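Local coordinates for protein fimbrial subunit type 1 (Actinomyces oris, PDB 3UXF) that forms the shaft of surface fimbriae as their major subunit, a secreted, cell-wall-linked pilin associated with adhesion, at residues N309-L314 with I422-A427; P348-Y353 with N428-G433; V356-T361 with A375-Y380; D393-P396 with V401-L404. One frame throughout, in Å; residues are numbered along the deposited sequence.

Interaction 1: N309-L314 with I422-A427; sequences NLEGDL and INYLRA
Asn309 OD1, which sits beside the phenol of Tyr424, accepts the backbone N-H of Glu311 at 3.2 Å between Asn309 OD1 and Glu311 N. The donor lies in the carbonyl plane. Asn309 OD1 is also 3.3 Å from Tyr424 OH. The Asn309 amide and the Tyr424 ring are nearly parallel, 8° apart, but the oxygen approaches the ring obliquely. With CG anti to the backbone N (chi1 -180°), Asn309 can reach forward to Glu311 N and close an Asx turn. This turn leads into strand 312-321, while Tyr424 belongs to strand 419-426. Both strands pair with the long strand 344-362, which here joins them in one sheet. Glu311 N stands 4.0 Å above the plane of the Tyr424 ring, over its centre. Asn423 CB lies over the opposite face, and the peptide bond between Asn423 and Tyr424 is cis. The ring thus lies between the backbone N of Glu311 and the CB of its own neighbour Asn423. Glu311 adds its side chain at right angles to the tyrosine: Glu311 CB comes to 3.5 Å from Tyr424 CE1. Arg232 binds Asn309 O, and Ser197 OG bonds to Tyr424 N.

Interaction 2: P348-Y353 with N428-G433; sequences PVLSKY and NDYVNG
Tyr430 turns its ring toward strand 344-362, and Lys352 lies over one face of it. Lys352 CE stands 3.5 Å from the centroid of the Tyr430 ring, a CH-pi contact close to the ring normal. The lysine is extended to CE; the bend at chi4 (-83°) then lifts the ammonium off the ring but keeps it over the face. Lys352 NZ is 5.0 Å from the Tyr430 centroid, a long cation-pi pair. Its stronger partners are Glu473 and Asp313, both by salt bridges. At the ring edge, Leu350 O lies 3.5 Å from Tyr430 CE2. Tyr430 O and Lys352 N share a water. Val431 leads into a tight turn of a beta hairpin, with strand 430-431 paired to 434-435; the positive phi angles of Asn432 and Gly433 fit a type I' turn. Gly433 CA then points a C-H at Leu350 O, 3.6 Å away. A second water joins Gly433 N to Leu350 O. A third binds Leu350 N, Gly433 O and Tyr430 OH. No direct hydrogen bond joins the two segments. The hairpin is held to the strand by waters and by the aromatic face, and the lysine charge is probably balanced mainly by the two carboxylates.

Interaction 3: V356-T361 with A375-Y380; sequences VILTKT and AQFQVY. Unlike the reference sequence in segment 356-361: Ile357 (reference Val).
The interior of the prealbumin-like beta sandwich is where Leu358 and Lys360 of strand 344-362 meet Phe377 of strand 376-385 and Ala375 just before it. Leu358 CD1 sits over one face of the phenyl ring, 3.7 Å from the Phe377 centroid and offset toward the rim near CD2. This is a CH-pi contact, 16° off the ring normal. The other methyl, Leu358 CD2, reaches further along the same ring, 3.9 Å from Phe377 CE2. Phe377 has its CG beside the backbone N (chi1 -65°), which directs the ring across the sandwich. Lys360 comes to the ring edge instead: Lys360 CD lies near the ring plane, 3.9 Å from Phe377 CZ. The two strands belong to different sheets, so side chains alone bridge the gap and no hydrogen bond crosses it. Strand 344-362 pairs with 419-426 and 478-484, whereas 376-385 pairs with 444-451. Lys360 does more than pack. Its NZ is joined covalently to Asp484 CG, an intramolecular isopeptide bond that ties strand 344-362 to the parallel strand 478-484. The lysine chain bends at chi2 (72°) and again at chi4 to bring its nitrogen there. Lys360 NZ also donates to Thr361 O at 3.2 Å, nearly along the C=O axis. Ala375 CB lies 4.0 Å from Lys360 CE and packs against the aliphatic part of the linked lysine. Glu449 of strand 444-451 touches both Lys360 and Phe377, and Val482 also packs on both.

Interaction 4: D393-P396 with V401-L404; sequences DSDP and VDPL. With CA (calcium ion), chain C.
Asp393 and Asp402 turn their carboxylates to one calcium ion but present them differently. Asp393 binds through both oxygens, with OD1 at 2.5 Å and OD2 at 2.4 Å from the calcium. Asp402 uses OD2 alone, also 2.4 Å from the calcium. Asp393 has CG anti to the backbone N (chi1 -180°), and this carries its carboxylate over to the second segment. Asp395 contributes its backbone O rather than its carboxylate, which instead bonds through OD1 to Ser397. The carbonyl oxygens of Thr398 and Thr400, with Thr398 OG1, bring the ligands from the protein to seven.

Asp393 OD1 also accepts two backbone N-H groups, which reach it from opposite faces of the carboxylate plane. Asp402 N comes from one face, 2.9 Å from Asp393 OD1 and almost straight at 171°. Asp395 N comes from the other and closes an Asx turn. These two bonds and the metal probably fix the rotation of the carboxylate. The next residue makes a second double grip. Ser394 N and Ser394 OG both donate to Asp402 O from the same face of its carbonyl plane, with Ser394 OG at only 2.6 Å from Asp402 O. Around these bonds, Val401 CG1 lies 3.7 Å from Asp393 CA, and the Leu404 methyl CD2 packs 3.4 Å from the hydroxyl oxygen Ser394 OG.

The whole calcium-binding loop lies between strands 388-391 and 412-413. It is tied to strand 376-385 by a backbone bond between Leu404 and Val379, and Pro403 packs on Gln378 and Tyr380 of that strand.

The long strand 344-362 supplies segments to interactions 2 and 3, whose centres lie about 24 Å apart. Interaction 1 sits about 10 Å from interaction 2, measured between centres, and its strands 312-321 and 419-426 both pair with that long strand. Along the chain, interactions 1 and 2 interleave. Interactions 3 and 4 follow one another inside the loops that these two close. Interaction 4 is about 18 Å from interaction 3, centre to centre, and meets it through strand 376-385. The isopeptide-bearing interior and the calcium loop thus share the prealbumin-like domain, while interactions 1 and 2 lie on the sheet that strand 344-362 shares with strand 312-321, consistent with a junction between this domain and the one before it.

Interaction 1: N309-L314 with I422-A427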
loop_
_atom_site.group_PDB
_atom_site.type_symbol
_atom_site.label_atom_id
_atom_site.label_comp_id
_atom_site.label_asym_id
_atom_site.label_seq_id
_atom_site.Cartn_x
_atom_site.Cartn_y
_atom_site.Cartn_z
ATOM N N ASN A 309 -4.821 23.898 -1.162
ATOM C CA ASN A 309 -4.989 23.696 -2.581
ATOM C C ASN A 309 -4.814 22.227 -2.883
ATOM O O ASN A 309 -3.716 21.764 -3.146
ATOM C CB ASN A 309 -3.995 24.528 -3.354
ATOM C CG ASN A 309 -4.143 24.354 -4.845
ATOM O OD1 ASN A 309 -4.897 23.506 -5.320
ATOM N ND2 ASN A 309 -3.406 25.154 -5.597
ATOM N N LEU A 310 -5.917 21.492 -2.822
ATOM C CA LEU A 310 -5.900 20.057 -3.085
ATOM C C LEU A 310 -6.254 19.690 -4.515
ATOM O O LEU A 310 -6.452 18.499 -4.816
ATOM C CB LEU A 310 -6.875 19.326 -2.125
ATOM C CG LEU A 310 -6.368 18.920 -0.737
ATOM C CD1 LEU A 310 -7.465 18.231 0.100
ATOM C CD2 LEU A 310 -5.170 18.011 -0.761
ATOM N N GLU A 311 -6.328 20.667 -5.428
ATOM C CA GLU A 311 -6.666 20.350 -6.808
ATOM C C GLU A 311 -5.747 19.285 -7.381
ATOM O O GLU A 311 -4.532 19.399 -7.293
ATOM C CB GLU A 311 -6.633 21.613 -7.692
ATOM C CG GLU A 311 -7.372 21.399 -9.015
ATOM C CD GLU A 311 -7.425 22.646 -9.906
ATOM O OE1 GLU A 311 -6.785 23.676 -9.591
ATOM O OE2 GLU A 311 -8.081 22.555 -10.958
ATOM N N GLY A 312 -6.321 18.270 -8.008
ATOM C CA GLY A 312 -5.506 17.203 -8.574
ATOM C C GLY A 312 -5.328 16.016 -7.650
ATOM O O GLY A 312 -6.246 15.674 -6.921
ATOM N N ASP A 313 -4.149 15.377 -7.707
ATOM C CA ASP A 313 -3.875 14.154 -6.937
ATOM C C ASP A 313 -3.211 14.485 -5.623
ATOM O O ASP A 313 -2.299 15.332 -5.569
ATOM C CB ASP A 313 -2.875 13.274 -7.674
ATOM C CG ASP A 313 -3.471 12.555 -8.862
ATOM O OD1 ASP A 313 -4.689 12.390 -8.917
ATOM O OD2 ASP A 313 -2.689 12.151 -9.776
ATOM N N LEU A 314 -3.628 13.815 -4.564
ATOM C CA LEU A 314 -2.919 13.859 -3.270
ATOM C C LEU A 314 -2.478 12.422 -3.079
ATOM O O LEU A 314 -3.321 11.515 -3.015
ATOM C CB LEU A 314 -3.872 14.282 -2.141
ATOM C CG LEU A 314 -3.347 14.071 -0.706
ATOM C CD1 LEU A 314 -2.140 15.013 -0.447
ATOM C CD2 LEU A 314 -4.433 14.193 0.357
ATOM N N ILE A 422 -15.941 26.721 -7.178
ATOM C CA ILE A 422 -16.174 25.912 -5.992
ATOM C C ILE A 422 -14.950 24.998 -5.884
ATOM O O ILE A 422 -14.785 24.032 -6.656
ATOM C CB ILE A 422 -17.471 25.117 -6.118
ATOM C CG1 ILE A 422 -18.650 26.100 -6.296
ATOM C CG2 ILE A 422 -17.657 24.249 -4.885
ATOM C CD1 ILE A 422 -19.966 25.426 -6.532
ATOM N N ASN A 423 -14.055 25.342 -4.953
ATOM C CA ASN A 423 -12.764 24.676 -4.837
ATOM C C ASN A 423 -12.614 24.040 -3.480
ATOM O O ASN A 423 -12.568 24.784 -2.499
ATOM C CB ASN A 423 -11.640 25.716 -4.920
ATOM C CG ASN A 423 -11.605 26.462 -6.246
ATOM O OD1 ASN A 423 -11.932 25.890 -7.302
ATOM N ND2 ASN A 423 -11.195 27.704 -6.209
ATOM N N TYR A 424 -12.497 22.717 -3.353
ATOM C CA TYR A 424 -12.514 21.743 -4.433
ATOM C C TYR A 424 -13.334 20.551 -3.950
ATOM O O TYR A 424 -13.495 20.359 -2.750
ATOM C CB TYR A 424 -11.092 21.274 -4.741
ATOM C CG TYR A 424 -10.118 22.397 -4.997
ATOM C CD1 TYR A 424 -9.908 22.876 -6.278
ATOM C CD2 TYR A 424 -9.410 22.981 -3.957
ATOM C CE1 TYR A 424 -9.026 23.901 -6.520
ATOM C CE2 TYR A 424 -8.524 24.013 -4.191
ATOM C CZ TYR A 424 -8.337 24.469 -5.477
ATOM O OH TYR A 424 -7.460 25.492 -5.730
ATOM N N LEU A 425 -13.838 19.750 -4.883
ATOM C CA LEU A 425 -14.655 18.592 -4.541
ATOM C C LEU A 425 -14.004 17.280 -4.967
ATOM O O LEU A 425 -13.464 17.177 -6.061
ATOM C CB LEU A 425 -16.036 18.708 -5.187
ATOM C CG LEU A 425 -17.034 19.640 -4.500
ATOM C CD1 LEU A 425 -18.104 20.090 -5.478
ATOM C CD2 LEU A 425 -17.653 18.959 -3.298
ATOM N N ARG A 426 -14.067 16.283 -4.092
ATOM C CA ARG A 426 -13.511 14.970 -4.392
ATOM C C ARG A 426 -14.306 14.324 -5.517
ATOM O O ARG A 426 -15.524 14.437 -5.560
ATOM C CB ARG A 426 -13.544 14.075 -3.152
ATOM C CG ARG A 426 -12.375 13.099 -3.045
ATOM C CD ARG A 426 -12.804 11.790 -2.394
ATOM N NE ARG A 426 -13.952 11.230 -3.095
ATOM C CZ ARG A 426 -15.171 11.137 -2.582
ATOM N NH1 ARG A 426 -15.408 11.538 -1.341
ATOM N NH2 ARG A 426 -16.155 10.637 -3.313
ATOM N N ALA A 427 -13.613 13.646 -6.425
ATOM C CA ALA A 427 -14.271 13.000 -7.550
ATOM C C ALA A 427 -15.341 12.027 -7.072
ATOM O O ALA A 427 -15.129 11.290 -6.118
ATOM C CB ALA A 427 -13.249 12.275 -8.409
#

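Interaction 2: P348-Y353 with N428-G433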
loop_
_atom_site.group_PDB
_atom_site.type_symbol
_atom_site.label_atom_id
_atom_site.label_comp_id
_atom_site.label_asym_id
_atom_site.label_seq_id
_atom_site.Cartn_x
_atom_site.Cartn_y
_atom_site.Cartn_z
ATOM N N PRO A 348 1.377 3.504 -3.950
ATOM C CA PRO A 348 0.799 4.781 -3.523
ATOM C C PRO A 348 -0.718 4.704 -3.558
ATOM O O PRO A 348 -1.289 3.897 -4.296
ATOM C CB PRO A 348 1.296 5.778 -4.574
ATOM C CG PRO A 348 1.571 4.927 -5.792
ATOM C CD PRO A 348 2.070 3.608 -5.246
ATOM N N VAL A 349 -1.350 5.513 -2.725
ATOM C CA VAL A 349 -2.799 5.688 -2.783
ATOM C C VAL A 349 -3.082 7.136 -3.093
ATOM O O VAL A 349 -2.342 8.013 -2.653
ATOM C CB VAL A 349 -3.509 5.302 -1.441
ATOM C CG1 VAL A 349 -3.369 3.838 -1.194
ATOM C CG2 VAL A 349 -3.002 6.105 -0.222
ATOM N N LEU A 350 -4.157 7.378 -3.832
ATOM C CA LEU A 350 -4.508 8.721 -4.287
ATOM C C LEU A 350 -5.880 9.146 -3.816
ATOM O O LEU A 350 -6.796 8.311 -3.680
ATOM C CB LEU A 350 -4.558 8.775 -5.811
ATOM C CG LEU A 350 -3.286 8.317 -6.524
ATOM C CD1 LEU A 350 -3.480 8.446 -8.028
ATOM C CD2 LEU A 350 -2.088 9.115 -6.079
ATOM N N SER A 351 -5.998 10.444 -3.545
ATOM C CA SER A 351 -7.278 11.167 -3.440
ATOM C C SER A 351 -7.285 12.213 -4.561
ATOM O O SER A 351 -6.253 12.834 -4.846
ATOM C CB SER A 351 -7.395 11.875 -2.085
ATOM O OG SER A 351 -7.310 10.967 -1.002
ATOM N N LYS A 352 -8.436 12.378 -5.217
ATOM C CA LYS A 352 -8.514 13.267 -6.392
ATOM C C LYS A 352 -9.604 14.318 -6.190
ATOM O O LYS A 352 -10.772 13.983 -6.041
ATOM C CB LYS A 352 -8.761 12.442 -7.663
ATOM C CG LYS A 352 -7.677 11.430 -7.931
ATOM C CD LYS A 352 -8.062 10.585 -9.155
ATOM C CE LYS A 352 -6.993 9.530 -9.427
ATOM N NZ LYS A 352 -5.846 10.099 -10.211
ATOM N N TYR A 353 -9.208 15.589 -6.196
ATOM C CA TYR A 353 -10.110 16.717 -5.951
ATOM C C TYR A 353 -10.128 17.621 -7.165
ATOM O O TYR A 353 -9.078 17.922 -7.751
ATOM C CB TYR A 353 -9.633 17.533 -4.715
ATOM C CG TYR A 353 -9.933 16.894 -3.385
ATOM C CD1 TYR A 353 -9.046 15.987 -2.803
ATOM C CD2 TYR A 353 -11.130 17.152 -2.727
ATOM C CE1 TYR A 353 -9.338 15.364 -1.589
ATOM C CE2 TYR A 353 -11.431 16.553 -1.518
ATOM C CZ TYR A 353 -10.539 15.662 -0.951
ATOM O OH TYR A 353 -10.802 15.068 0.260
ATOM N N ASN A 428 -16.490 12.031 -7.739
ATOM C CA ASN A 428 -17.565 11.111 -7.398
ATOM C C ASN A 428 -17.198 9.682 -7.762
ATOM O O ASN A 428 -17.698 8.732 -7.168
ATOM C CB ASN A 428 -18.860 11.485 -8.122
ATOM C CG ASN A 428 -19.377 12.853 -7.731
ATOM O OD1 ASN A 428 -19.143 13.834 -8.426
ATOM N ND2 ASN A 428 -20.092 12.917 -6.616
ATOM N N ASP A 429 -16.328 9.540 -8.754
ATOM C CA ASP A 429 -15.962 8.221 -9.258
ATOM C C ASP A 429 -14.586 7.729 -8.816
ATOM O O ASP A 429 -14.050 6.794 -9.391
ATOM C CB ASP A 429 -16.067 8.183 -10.784
ATOM C CG ASP A 429 -15.084 9.115 -11.463
ATOM O OD1 ASP A 429 -14.459 9.936 -10.765
ATOM O OD2 ASP A 429 -14.941 9.023 -12.695
ATOM N N TYR A 430 -14.024 8.358 -7.794
ATOM C CA TYR A 430 -12.748 7.926 -7.245
ATOM C C TYR A 430 -12.783 8.238 -5.763
ATOM O O TYR A 430 -12.771 9.393 -5.362
ATOM C CB TYR A 430 -11.574 8.626 -7.929
ATOM C CG TYR A 430 -10.270 7.857 -7.861
ATOM C CD1 TYR A 430 -9.777 7.191 -8.970
ATOM C CD2 TYR A 430 -9.531 7.806 -6.688
ATOM C CE1 TYR A 430 -8.587 6.495 -8.916
ATOM C CE2 TYR A 430 -8.337 7.114 -6.623
ATOM C CZ TYR A 430 -7.871 6.458 -7.741
ATOM O OH TYR A 430 -6.686 5.765 -7.685
ATOM N N VAL A 431 -12.856 7.192 -4.956
ATOM C CA VAL A 431 -13.003 7.361 -3.526
ATOM C C VAL A 431 -12.308 6.236 -2.780
ATOM O O VAL A 431 -12.202 5.121 -3.278
ATOM C CB VAL A 431 -14.494 7.393 -3.142
ATOM C CG1 VAL A 431 -15.166 6.088 -3.531
ATOM C CG2 VAL A 431 -14.667 7.677 -1.665
ATOM N N ASN A 432 -11.831 6.544 -1.584
ATOM C CA ASN A 432 -11.152 5.559 -0.760
ATOM C C ASN A 432 -10.006 4.848 -1.483
ATOM O O ASN A 432 -9.720 3.687 -1.211
ATOM C CB ASN A 432 -12.152 4.553 -0.182
ATOM C CG ASN A 432 -13.049 5.166 0.881
ATOM O OD1 ASN A 432 -12.772 6.247 1.395
ATOM N ND2 ASN A 432 -14.128 4.472 1.216
ATOM N N GLY A 433 -9.356 5.555 -2.403
ATOM C CA GLY A 433 -8.147 5.067 -3.007
ATOM C C GLY A 433 -8.359 4.213 -4.227
ATOM O O GLY A 433 -7.380 3.636 -4.721
HETATM O O HOH W 1 -9.452 8.356 -3.092
HETATM O O HOH W 2 -5.219 5.227 -5.424
HETATM O O HOH W 3 -10.475 10.503 -4.521
#

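Interaction 3: V356-T361 with A375-Y380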
loop_
_atom_site.group_PDB
_atom_site.type_symbol
_atom_site.label_atom_id
_atom_site.label_comp_id
_atom_site.label_asym_id
_atom_site.label_seq_id
_atom_site.Cartn_x
_atom_site.Cartn_y
_atom_site.Cartn_z
ATOM N N VAL A 356 -14.661 23.202 -9.565
ATOM C CA VAL A 356 -15.879 23.392 -10.333
ATOM C C VAL A 356 -15.969 24.866 -10.671
ATOM O O VAL A 356 -15.801 25.710 -9.794
ATOM C CB VAL A 356 -17.117 22.997 -9.504
ATOM C CG1 VAL A 356 -18.380 23.352 -10.237
ATOM C CG2 VAL A 356 -17.052 21.475 -9.184
ATOM N N ILE A 357 -16.199 25.192 -11.941
ATOM C CA ILE A 357 -16.487 26.589 -12.296
ATOM C C ILE A 357 -17.967 26.684 -12.616
ATOM O O ILE A 357 -18.429 26.023 -13.554
ATOM C CB ILE A 357 -15.663 27.080 -13.500
ATOM C CG1 ILE A 357 -14.181 27.033 -13.162
ATOM C CG2 ILE A 357 -16.020 28.517 -13.804
ATOM C CD1 ILE A 357 -13.246 27.277 -14.383
ATOM N N LEU A 358 -18.711 27.463 -11.827
ATOM C CA LEU A 358 -20.144 27.590 -12.017
ATOM C C LEU A 358 -20.366 28.874 -12.801
ATOM O O LEU A 358 -19.961 29.949 -12.350
ATOM C CB LEU A 358 -20.807 27.647 -10.640
ATOM C CG LEU A 358 -22.335 27.620 -10.536
ATOM C CD1 LEU A 358 -22.723 27.440 -9.052
ATOM C CD2 LEU A 358 -22.963 28.890 -11.063
ATOM N N THR A 359 -21.002 28.758 -13.970
ATOM C CA THR A 359 -21.420 29.936 -14.737
ATOM C C THR A 359 -22.922 30.116 -14.625
ATOM O O THR A 359 -23.698 29.186 -14.882
ATOM C CB THR A 359 -21.075 29.795 -16.217
ATOM O OG1 THR A 359 -19.653 29.728 -16.347
ATOM C CG2 THR A 359 -21.606 31.008 -17.034
ATOM N N LYS A 360 -23.335 31.310 -14.225
ATOM C CA LYS A 360 -24.746 31.611 -14.076
ATOM C C LYS A 360 -25.250 32.395 -15.275
ATOM O O LYS A 360 -24.636 33.371 -15.694
ATOM C CB LYS A 360 -24.997 32.402 -12.793
ATOM C CG LYS A 360 -26.463 32.674 -12.508
ATOM C CD LYS A 360 -27.187 31.415 -12.070
ATOM C CE LYS A 360 -28.570 31.732 -11.533
ATOM N NZ LYS A 360 -29.537 32.062 -12.612
ATOM N N THR A 361 -26.374 31.959 -15.823
ATOM C CA THR A 361 -26.986 32.655 -16.940
ATOM C C THR A 361 -28.499 32.642 -16.780
ATOM O O THR A 361 -29.015 32.321 -15.713
ATOM C CB THR A 361 -26.574 32.044 -18.294
ATOM O OG1 THR A 361 -26.924 32.944 -19.351
ATOM C CG2 THR A 361 -27.262 30.711 -18.517
ATOM N N ALA A 375 -25.895 35.607 -7.395
ATOM C CA ALA A 375 -26.571 34.347 -7.184
ATOM C C ALA A 375 -25.747 33.557 -6.172
ATOM O O ALA A 375 -24.518 33.548 -6.241
ATOM C CB ALA A 375 -26.661 33.556 -8.510
ATOM N N GLN A 376 -26.417 32.925 -5.222
ATOM C CA GLN A 376 -25.708 32.124 -4.204
ATOM C C GLN A 376 -26.095 30.659 -4.288
ATOM O O GLN A 376 -27.249 30.311 -4.601
ATOM C CB GLN A 376 -25.995 32.667 -2.802
ATOM C CG GLN A 376 -25.562 34.127 -2.678
ATOM C CD GLN A 376 -25.508 34.552 -1.241
ATOM O OE1 GLN A 376 -26.406 34.275 -0.457
ATOM N NE2 GLN A 376 -24.400 35.177 -0.869
ATOM N N PHE A 377 -25.126 29.810 -4.001
ATOM C CA PHE A 377 -25.318 28.379 -4.039
ATOM C C PHE A 377 -24.689 27.694 -2.858
ATOM O O PHE A 377 -23.681 28.159 -2.324
ATOM C CB PHE A 377 -24.671 27.824 -5.294
ATOM C CG PHE A 377 -25.308 28.305 -6.550
ATOM C CD1 PHE A 377 -26.288 27.537 -7.173
ATOM C CD2 PHE A 377 -24.907 29.503 -7.134
ATOM C CE1 PHE A 377 -26.913 27.985 -8.382
ATOM C CE2 PHE A 377 -25.514 29.953 -8.328
ATOM C CZ PHE A 377 -26.511 29.180 -8.955
ATOM N N GLN A 378 -25.260 26.559 -2.494
ATOM C CA GLN A 378 -24.610 25.649 -1.561
ATOM C C GLN A 378 -24.565 24.295 -2.259
ATOM O O GLN A 378 -25.215 24.111 -3.298
ATOM C CB GLN A 378 -25.385 25.532 -0.257
ATOM C CG GLN A 378 -25.461 26.897 0.395
ATOM C CD GLN A 378 -25.888 26.835 1.839
ATOM O OE1 GLN A 378 -26.908 26.216 2.186
ATOM N NE2 GLN A 378 -25.104 27.485 2.708
ATOM N N VAL A 379 -23.775 23.368 -1.707
ATOM C CA VAL A 379 -23.543 22.073 -2.380
ATOM C C VAL A 379 -23.830 20.930 -1.422
ATOM O O VAL A 379 -23.473 21.004 -0.230
ATOM C CB VAL A 379 -22.072 21.935 -2.845
ATOM C CG1 VAL A 379 -21.886 20.652 -3.688
ATOM C CG2 VAL A 379 -21.620 23.200 -3.633
ATOM N N TYR A 380 -24.458 19.863 -1.929
ATOM C CA TYR A 380 -24.710 18.668 -1.130
ATOM C C TYR A 380 -24.224 17.428 -1.891
ATOM O O TYR A 380 -24.113 17.454 -3.119
ATOM C CB TYR A 380 -26.226 18.488 -0.909
ATOM C CG TYR A 380 -26.875 19.593 -0.096
ATOM C CD1 TYR A 380 -27.147 20.817 -0.677
ATOM C CD2 TYR A 380 -27.250 19.384 1.235
ATOM C CE1 TYR A 380 -27.752 21.836 0.046
ATOM C CE2 TYR A 380 -27.840 20.416 1.985
ATOM C CZ TYR A 380 -28.082 21.619 1.377
ATOM O OH TYR A 380 -28.694 22.629 2.098
#

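Interaction 4: D393-P396 with V401-L404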
loop_
_atom_site.group_PDB
_atom_site.type_symbol
_atom_site.label_atom_id
_atom_site.label_comp_id
_atom_site.label_asym_id
_atom_site.label_seq_id
_atom_site.Cartn_x
_atom_site.Cartn_y
_atom_site.Cartn_z
ATOM N N ASP A 393 -27.773 14.740 4.155
ATOM C CA ASP A 393 -27.339 15.607 5.228
ATOM C C ASP A 393 -25.831 15.460 5.460
ATOM O O ASP A 393 -25.345 14.365 5.712
ATOM C CB ASP A 393 -28.120 15.188 6.483
ATOM C CG ASP A 393 -27.778 16.016 7.707
ATOM O OD1 ASP A 393 -27.020 17.007 7.631
ATOM O OD2 ASP A 393 -28.326 15.683 8.781
ATOM N N SER A 394 -25.079 16.545 5.343
ATOM C CA SER A 394 -23.618 16.472 5.486
ATOM C C SER A 394 -23.164 16.191 6.917
ATOM O O SER A 394 -22.032 15.772 7.127
ATOM C CB SER A 394 -23.001 17.779 5.002
ATOM O OG SER A 394 -23.516 18.067 3.693
ATOM N N ASP A 395 -24.038 16.439 7.889
ATOM C CA ASP A 395 -23.728 16.152 9.296
ATOM C C ASP A 395 -24.911 15.470 9.982
ATOM O O ASP A 395 -25.759 16.135 10.577
ATOM C CB ASP A 395 -23.349 17.422 10.063
ATOM C CG ASP A 395 -23.074 17.151 11.540
ATOM O OD1 ASP A 395 -23.098 15.965 11.946
ATOM O OD2 ASP A 395 -22.838 18.121 12.289
ATOM N N PRO A 396 -24.948 14.142 9.915
ATOM C CA PRO A 396 -26.052 13.327 10.435
ATOM C C PRO A 396 -26.265 13.450 11.958
ATOM O O PRO A 396 -27.269 12.944 12.461
ATOM C CB PRO A 396 -25.632 11.899 10.056
ATOM C CG PRO A 396 -24.636 12.080 8.919
ATOM C CD PRO A 396 -23.892 13.314 9.317
ATOM N N VAL A 401 -30.770 19.397 7.679
ATOM C CA VAL A 401 -29.995 18.862 6.556
ATOM C C VAL A 401 -28.918 19.879 6.155
ATOM O O VAL A 401 -29.230 20.946 5.630
ATOM C CB VAL A 401 -30.903 18.565 5.353
ATOM C CG1 VAL A 401 -30.151 17.813 4.283
ATOM C CG2 VAL A 401 -32.116 17.750 5.798
ATOM N N ASP A 402 -27.651 19.564 6.427
ATOM C CA ASP A 402 -26.586 20.549 6.254
ATOM C C ASP A 402 -25.907 20.367 4.902
ATOM O O ASP A 402 -25.735 19.231 4.455
ATOM C CB ASP A 402 -25.499 20.398 7.315
ATOM C CG ASP A 402 -26.029 20.533 8.719
ATOM O OD1 ASP A 402 -26.339 21.664 9.154
ATOM O OD2 ASP A 402 -26.133 19.495 9.370
ATOM N N PRO A 403 -25.481 21.479 4.295
ATOM C CA PRO A 403 -24.666 21.439 3.078
ATOM C C PRO A 403 -23.224 21.089 3.419
ATOM O O PRO A 403 -22.802 21.051 4.592
ATOM C CB PRO A 403 -24.749 22.883 2.564
ATOM C CG PRO A 403 -24.853 23.709 3.813
ATOM C CD PRO A 403 -25.787 22.867 4.690
ATOM N N LEU A 404 -22.455 20.816 2.374
ATOM C CA LEU A 404 -21.042 20.521 2.533
ATOM C C LEU A 404 -20.202 21.744 2.847
ATOM O O LEU A 404 -20.440 22.857 2.338
ATOM C CB LEU A 404 -20.502 19.906 1.239
ATOM C CG LEU A 404 -21.108 18.593 0.792
ATOM C CD1 LEU A 404 -20.511 18.286 -0.563
ATOM C CD2 LEU A 404 -20.783 17.471 1.799
HETATM CA CA CA C . -27.539 17.627 10.035
#